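Local coordinates for hypothetical protein BACOVA_04980 (Bacteroides ovatus, PDB 3UFI) that is probably a fimbrial subunit that assembles into pili on the cell surface and takes part in adhesion, at residues T97-Y102 against F139-G144. Residues are numbered along the deposited sequence; the frame is centred on the assembly and turned at random.
Sequences TLNAYY and FAQATG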
loop_
_atom_site.group_PDB
_atom_site.type_symbol
_atom_site.label_atom_id
_atom_site.label_comp_id
_atom_site.label_asym_id
_atom_site.label_seq_id
_atom_site.Cartn_x
_atom_site.Cartn_y
_atom_site.Cartn_z
ATOM N N THR A 97 -7.587 -2.898 22.039
ATOM C CA THR A 97 -6.876 -3.228 20.825
ATOM C C THR A 97 -7.595 -2.506 19.702
ATOM O O THR A 97 -8.813 -2.611 19.582
ATOM C CB THR A 97 -6.760 -4.728 20.577
ATOM O OG1 THR A 97 -6.064 -5.317 21.669
ATOM C CG2 THR A 97 -6.024 -5.038 19.268
ATOM N N LEU A 98 -6.845 -1.749 18.901
ATOM C CA LEU A 98 -7.401 -1.015 17.767
ATOM C C LEU A 98 -6.653 -1.353 16.516
ATOM O O LEU A 98 -5.442 -1.539 16.566
ATOM C CB LEU A 98 -7.316 0.522 17.995
ATOM C CG LEU A 98 -8.483 1.226 18.701
ATOM C CD1 LEU A 98 -8.589 0.815 20.181
ATOM C CD2 LEU A 98 -8.311 2.737 18.623
ATOM N N ASN A 99 -7.356 -1.421 15.389
ATOM C CA ASN A 99 -6.793 -1.690 14.059
ATOM C C ASN A 99 -7.012 -0.499 13.185
ATOM O O ASN A 99 -8.004 0.207 13.385
ATOM C CB ASN A 99 -7.459 -2.907 13.376
ATOM C CG ASN A 99 -7.413 -4.196 14.124
ATOM O OD1 ASN A 99 -6.378 -4.610 14.646
ATOM N ND2 ASN A 99 -8.536 -4.886 14.137
ATOM N N ALA A 100 -6.157 -0.272 12.205
ATOM C CA ALA A 100 -6.384 0.819 11.278
ATOM C C ALA A 100 -5.863 0.427 9.910
ATOM O O ALA A 100 -5.006 -0.443 9.807
ATOM C CB ALA A 100 -5.726 2.102 11.785
ATOM N N TYR A 101 -6.421 1.029 8.849
ATOM C CA TYR A 101 -5.961 0.720 7.499
ATOM C C TYR A 101 -6.092 1.951 6.633
ATOM O O TYR A 101 -6.845 2.853 6.951
ATOM C CB TYR A 101 -6.750 -0.469 6.903
ATOM C CG TYR A 101 -8.127 -0.055 6.440
ATOM C CD1 TYR A 101 -9.193 0.019 7.338
ATOM C CD2 TYR A 101 -8.348 0.355 5.125
ATOM C CE1 TYR A 101 -10.445 0.462 6.932
ATOM C CE2 TYR A 101 -9.600 0.810 4.712
ATOM C CZ TYR A 101 -10.645 0.862 5.621
ATOM O OH TYR A 101 -11.881 1.316 5.224
ATOM N N TYR A 102 -5.364 1.967 5.536
ATOM C CA TYR A 102 -5.373 2.999 4.506
ATOM C C TYR A 102 -5.428 2.282 3.150
ATOM O O TYR A 102 -4.805 1.236 3.044
ATOM C CB TYR A 102 -4.099 3.882 4.627
ATOM C CG TYR A 102 -3.824 4.737 3.404
ATOM C CD1 TYR A 102 -3.162 4.211 2.290
ATOM C CD2 TYR A 102 -4.272 6.058 3.334
ATOM C CE1 TYR A 102 -2.982 4.963 1.132
ATOM C CE2 TYR A 102 -4.092 6.821 2.178
ATOM C CZ TYR A 102 -3.459 6.264 1.078
ATOM O OH TYR A 102 -3.250 7.012 -0.049
ATOM N N PHE A 139 -1.690 -1.299 6.892
ATOM C CA PHE A 139 -2.407 -1.832 8.042
ATOM C C PHE A 139 -1.625 -1.560 9.306
ATOM O O PHE A 139 -0.398 -1.588 9.287
ATOM C CB PHE A 139 -2.670 -3.340 7.885
ATOM C CG PHE A 139 -3.271 -4.013 9.106
ATOM C CD1 PHE A 139 -4.647 -3.986 9.330
ATOM C CD2 PHE A 139 -2.456 -4.650 10.045
ATOM C CE1 PHE A 139 -5.199 -4.603 10.460
ATOM C CE2 PHE A 139 -3.006 -5.267 11.168
ATOM C CZ PHE A 139 -4.374 -5.238 11.371
ATOM N N ALA A 140 -2.338 -1.347 10.429
ATOM C CA ALA A 140 -1.715 -1.171 11.744
ATOM C C ALA A 140 -2.587 -1.791 12.807
ATOM O O ALA A 140 -3.796 -1.851 12.659
ATOM C CB ALA A 140 -1.502 0.307 12.046
ATOM N N GLN A 141 -1.979 -2.285 13.852
ATOM C CA GLN A 141 -2.713 -2.767 15.011
ATOM C C GLN A 141 -1.995 -2.249 16.243
ATOM O O GLN A 141 -0.779 -2.400 16.353
ATOM C CB GLN A 141 -2.899 -4.287 15.034
ATOM C CG GLN A 141 -3.623 -4.713 16.314
ATOM C CD GLN A 141 -3.870 -6.184 16.404
ATOM O OE1 GLN A 141 -3.024 -6.953 16.876
ATOM N NE2 GLN A 141 -5.056 -6.591 15.991
ATOM N N ALA A 142 -2.735 -1.560 17.114
ATOM C CA ALA A 142 -2.221 -1.003 18.370
ATOM C C ALA A 142 -2.849 -1.725 19.556
ATOM O O ALA A 142 -4.073 -1.812 19.656
ATOM C CB ALA A 142 -2.518 0.494 18.438
ATOM N N THR A 143 -2.010 -2.271 20.442
ATOM C CA THR A 143 -2.465 -2.952 21.663
ATOM C C THR A 143 -2.164 -2.032 22.858
ATOM O O THR A 143 -1.349 -1.124 22.730
ATOM C CB THR A 143 -1.803 -4.322 21.806
ATOM O OG1 THR A 143 -0.390 -4.127 21.877
ATOM C CG2 THR A 143 -2.152 -5.269 20.660
ATOM N N GLY A 144 -2.847 -2.244 23.971
ATOM C CA GLY A 144 -2.658 -1.455 25.188
ATOM C C GLY A 144 -3.105 -0.013 25.049
ATOM O O GLY A 144 -2.585 0.862 25.735
HETATM O O HOH W 1 -4.422 -4.498 24.526
#
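Gln141 and Asn99 face each other as a non-hydrogen-bonded pair, and their side chains run side by side in the same direction. Gln141 CB lies 3.5 Å from Asn99 OD1. Gln141 CG is anti to the backbone N (chi1 177°) and lies 3.2 Å from Asn99 OD1. Gln141 CD packs on Thr97 CG2, at 3.8 Å. At the tip, Gln141 NE2 donates to Asn99 OD1 at 2.7 Å. The donor lies in the plane of the Asn99 side-chain carbonyl, and the two amides are nearly coplanar, 21° apart. Asn99 is modelled in two conformations, and this pairing holds for one. In it, Glu49 of strand 43-51 holds Asn99 ND2.

The strands are antiparallel neighbours in the mixed sheet of a protein of the fimbrillin-like family, in the transthyretin clan. Two pairs of backbone bonds join them, Leu98 with Ala142 and Ala100 with Ala140. The side chains of these four residues lie on the opposite face from Asn99 and Gln141. There Ala140 touches Phe153 and Phe155 of strand 150-156.

Phe139 has CG anti to its backbone N (chi1 173°), and its ring leans toward the neighbouring strand. Phe139 CD1 is 3.6 Å from Ala100 O; Phe139 CE1 meets Asn99 CB. An alanine in place of Phe139 would probably leave a gap beside Ala100 O and Asn99, with the Asn99 amide freer to shift against Gln141. Farther along, Thr143 CG2 rests 4.0 Å from Thr97 OG1.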